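Local structure of hydrolase, haloacid dehalogenase-like family (Chlorobaculum tepidum, 2HCF) at residues E32-E37 and D73-T78. The protein is probably a magnesium-dependent hydrolase of the haloacid dehalogenase-like family, though its natural substrate is not established. Sequence-based numbering, arbitrary orientation.
Sequences EVYGTE and DKAKET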
loop_
_atom_site.group_PDB
_atom_site.type_symbol
_atom_site.label_atom_id
_atom_site.label_comp_id
_atom_site.label_asym_id
_atom_site.label_seq_id
_atom_site.Cartn_x
_atom_site.Cartn_y
_atom_site.Cartn_z
ATOM N N GLU A 32 -20.863 12.956 -4.635
ATOM C CA GLU A 32 -21.150 13.982 -3.656
ATOM C C GLU A 32 -20.404 15.290 -3.894
ATOM O O GLU A 32 -20.966 16.360 -3.697
ATOM C CB GLU A 32 -20.871 13.487 -2.244
ATOM C CG GLU A 32 -21.244 14.519 -1.209
ATOM C CD GLU A 32 -21.212 13.991 0.228
ATOM O OE1 GLU A 32 -21.279 12.745 0.431
ATOM O OE2 GLU A 32 -21.128 14.861 1.147
ATOM N N VAL A 33 -19.157 15.212 -4.334
ATOM C CA VAL A 33 -18.301 16.384 -4.445
ATOM C C VAL A 33 -18.334 16.971 -5.856
ATOM O O VAL A 33 -18.490 18.176 -6.018
ATOM C CB VAL A 33 -16.868 16.035 -4.032
ATOM C CG1 VAL A 33 -15.886 17.146 -4.359
ATOM C CG2 VAL A 33 -16.834 15.718 -2.506
ATOM N N TYR A 34 -18.193 16.122 -6.867
ATOM C CA TYR A 34 -18.146 16.587 -8.254
ATOM C C TYR A 34 -19.451 16.400 -9.049
ATOM O O TYR A 34 -19.572 16.922 -10.160
ATOM C CB TYR A 34 -17.036 15.854 -9.010
ATOM C CG TYR A 34 -15.640 16.080 -8.484
ATOM C CD1 TYR A 34 -14.898 17.191 -8.871
ATOM C CD2 TYR A 34 -15.054 15.162 -7.618
ATOM C CE1 TYR A 34 -13.592 17.376 -8.403
ATOM C CE2 TYR A 34 -13.773 15.336 -7.149
ATOM C CZ TYR A 34 -13.045 16.433 -7.544
ATOM O OH TYR A 34 -11.779 16.591 -7.049
ATOM N N GLY A 35 -20.399 15.631 -8.511
ATOM C CA GLY A 35 -21.617 15.281 -9.238
ATOM C C GLY A 35 -21.556 13.974 -10.036
ATOM O O GLY A 35 -22.579 13.440 -10.427
ATOM N N THR A 36 -20.357 13.457 -10.271
ATOM C CA THR A 36 -20.165 12.254 -11.059
ATOM C C THR A 36 -19.146 11.354 -10.375
ATOM O O THR A 36 -18.240 11.842 -9.713
ATOM C CB THR A 36 -19.679 12.587 -12.468
ATOM O OG1 THR A 36 -19.527 11.377 -13.219
ATOM C CG2 THR A 36 -18.363 13.352 -12.451
ATOM N N GLU A 37 -19.321 10.045 -10.536
ATOM C CA GLU A 37 -18.317 9.070 -10.102
ATOM C C GLU A 37 -17.249 8.854 -11.143
ATOM O O GLU A 37 -16.326 8.079 -10.937
ATOM C CB GLU A 37 -18.956 7.719 -9.733
ATOM C CG GLU A 37 -19.742 7.017 -10.850
ATOM C CD GLU A 37 -20.155 5.589 -10.467
ATOM O OE1 GLU A 37 -19.340 4.660 -10.658
ATOM O OE2 GLU A 37 -21.295 5.392 -9.987
ATOM N N ASP A 73 -9.146 17.918 -2.214
ATOM C CA ASP A 73 -9.056 17.698 -0.760
ATOM C C ASP A 73 -10.407 17.361 -0.160
ATOM O O ASP A 73 -10.503 16.461 0.671
ATOM C CB ASP A 73 -8.415 18.894 -0.036
ATOM C CG ASP A 73 -6.943 19.080 -0.388
ATOM O OD1 ASP A 73 -6.240 18.102 -0.725
ATOM O OD2 ASP A 73 -6.475 20.246 -0.361
ATOM N N LYS A 74 -11.464 18.047 -0.596
ATOM C CA LYS A 74 -12.812 17.691 -0.139
ATOM C C LYS A 74 -13.241 16.270 -0.573
ATOM O O LYS A 74 -13.854 15.544 0.194
ATOM C CB LYS A 74 -13.830 18.727 -0.611
ATOM C CG LYS A 74 -15.258 18.370 -0.238
ATOM C CD LYS A 74 -16.070 19.541 0.249
ATOM C CE LYS A 74 -17.292 19.031 1.062
ATOM N NZ LYS A 74 -16.908 18.317 2.350
ATOM N N ALA A 75 -12.919 15.892 -1.806
ATOM C CA ALA A 75 -13.158 14.517 -2.287
ATOM C C ALA A 75 -12.419 13.495 -1.425
ATOM O O ALA A 75 -13.002 12.490 -1.001
ATOM C CB ALA A 75 -12.740 14.383 -3.748
ATOM N N LYS A 76 -11.145 13.761 -1.144
ATOM C CA LYS A 76 -10.361 12.900 -0.246
ATOM C C LYS A 76 -11.056 12.732 1.101
ATOM O O LYS A 76 -11.296 11.598 1.526
ATOM C CB LYS A 76 -8.950 13.456 -0.045
ATOM C CG LYS A 76 -8.080 12.740 0.955
ATOM C CD LYS A 76 -6.810 13.499 1.126
ATOM C CE LYS A 76 -5.927 12.886 2.171
ATOM N NZ LYS A 76 -4.675 13.707 2.251
ATOM N N GLU A 77 -11.383 13.852 1.762
ATOM C CA GLU A 77 -11.976 13.812 3.095
ATOM C C GLU A 77 -13.327 13.092 3.109
ATOM O O GLU A 77 -13.643 12.383 4.056
ATOM C CB GLU A 77 -12.160 15.238 3.637
ATOM N N THR A 78 -14.125 13.311 2.070
ATOM C CA THR A 78 -15.440 12.676 1.951
ATOM C C THR A 78 -15.278 11.148 1.810
ATOM O O THR A 78 -15.943 10.390 2.516
ATOM C CB THR A 78 -16.246 13.293 0.761
ATOM O OG1 THR A 78 -16.407 14.707 0.966
ATOM C CG2 THR A 78 -17.633 12.633 0.605
#
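Val33 lays its CG2 methyl against the 73-78 part of helix 65-86, touching Lys74, Ala75 and Thr78. CG2 lies 3.6 Å from Thr78 OG1 and 3.8 Å from Lys74 CG, with CA of Ala75 close by; the other methyl, CG1, is turned toward Ala75 and sits over one face of the Tyr34 ring, offset toward the rim. Tyr34 brings ring atom CE2 to 3.7 Å from Ala75 CB, approached obliquely. The preceding residue, Glu32, reaches across with its chain extended from a CG anti to the backbone N (chi1 -177°), and its OE1 comes to 3.7 Å from Thr78 CG2, a contact of carboxylate with methyl.

No hydrogen bond crosses between the two segments; the polar bonds lie within them or run to neighbouring residues. Thr78 OG1 bonds back to Lys74 O at 2.8 Å from above the carbonyl plane, while Thr78 N reaches the same oxygen from the other face. That bond helps hold chi1 near -59°, with CG2 anti to the backbone N and facing Glu32. Replacing Thr78 by an alanine would probably open a gap beside Val33 CG2 and the Glu32 carboxylate, and leave Lys74 O with the backbone N-H alone of its two donors. Farther out, Tyr34 OH is hydrogen-bonded to Ile68 O and Val33 O to Lys71 NZ, both on helix 65-86, and Leu30 also packs on Ala75.

The pairing joins the C-terminal end of helix 21-34, just before Gly35, to the middle of helix 65-86, two helices following the first core strand, consistent with the helical cap of haloacid dehalogenase-like proteins. Tyr34's side chain lies about 14 Å from a bound magnesium ion. Glu32 OE2 and Lys74 NZ remain 5.6 Å apart, so their opposite charges may attract weakly, but the interface rests on van der Waals packing, apolar around Val33, Ala75 and Tyr34, with polar atoms at its Thr78 end.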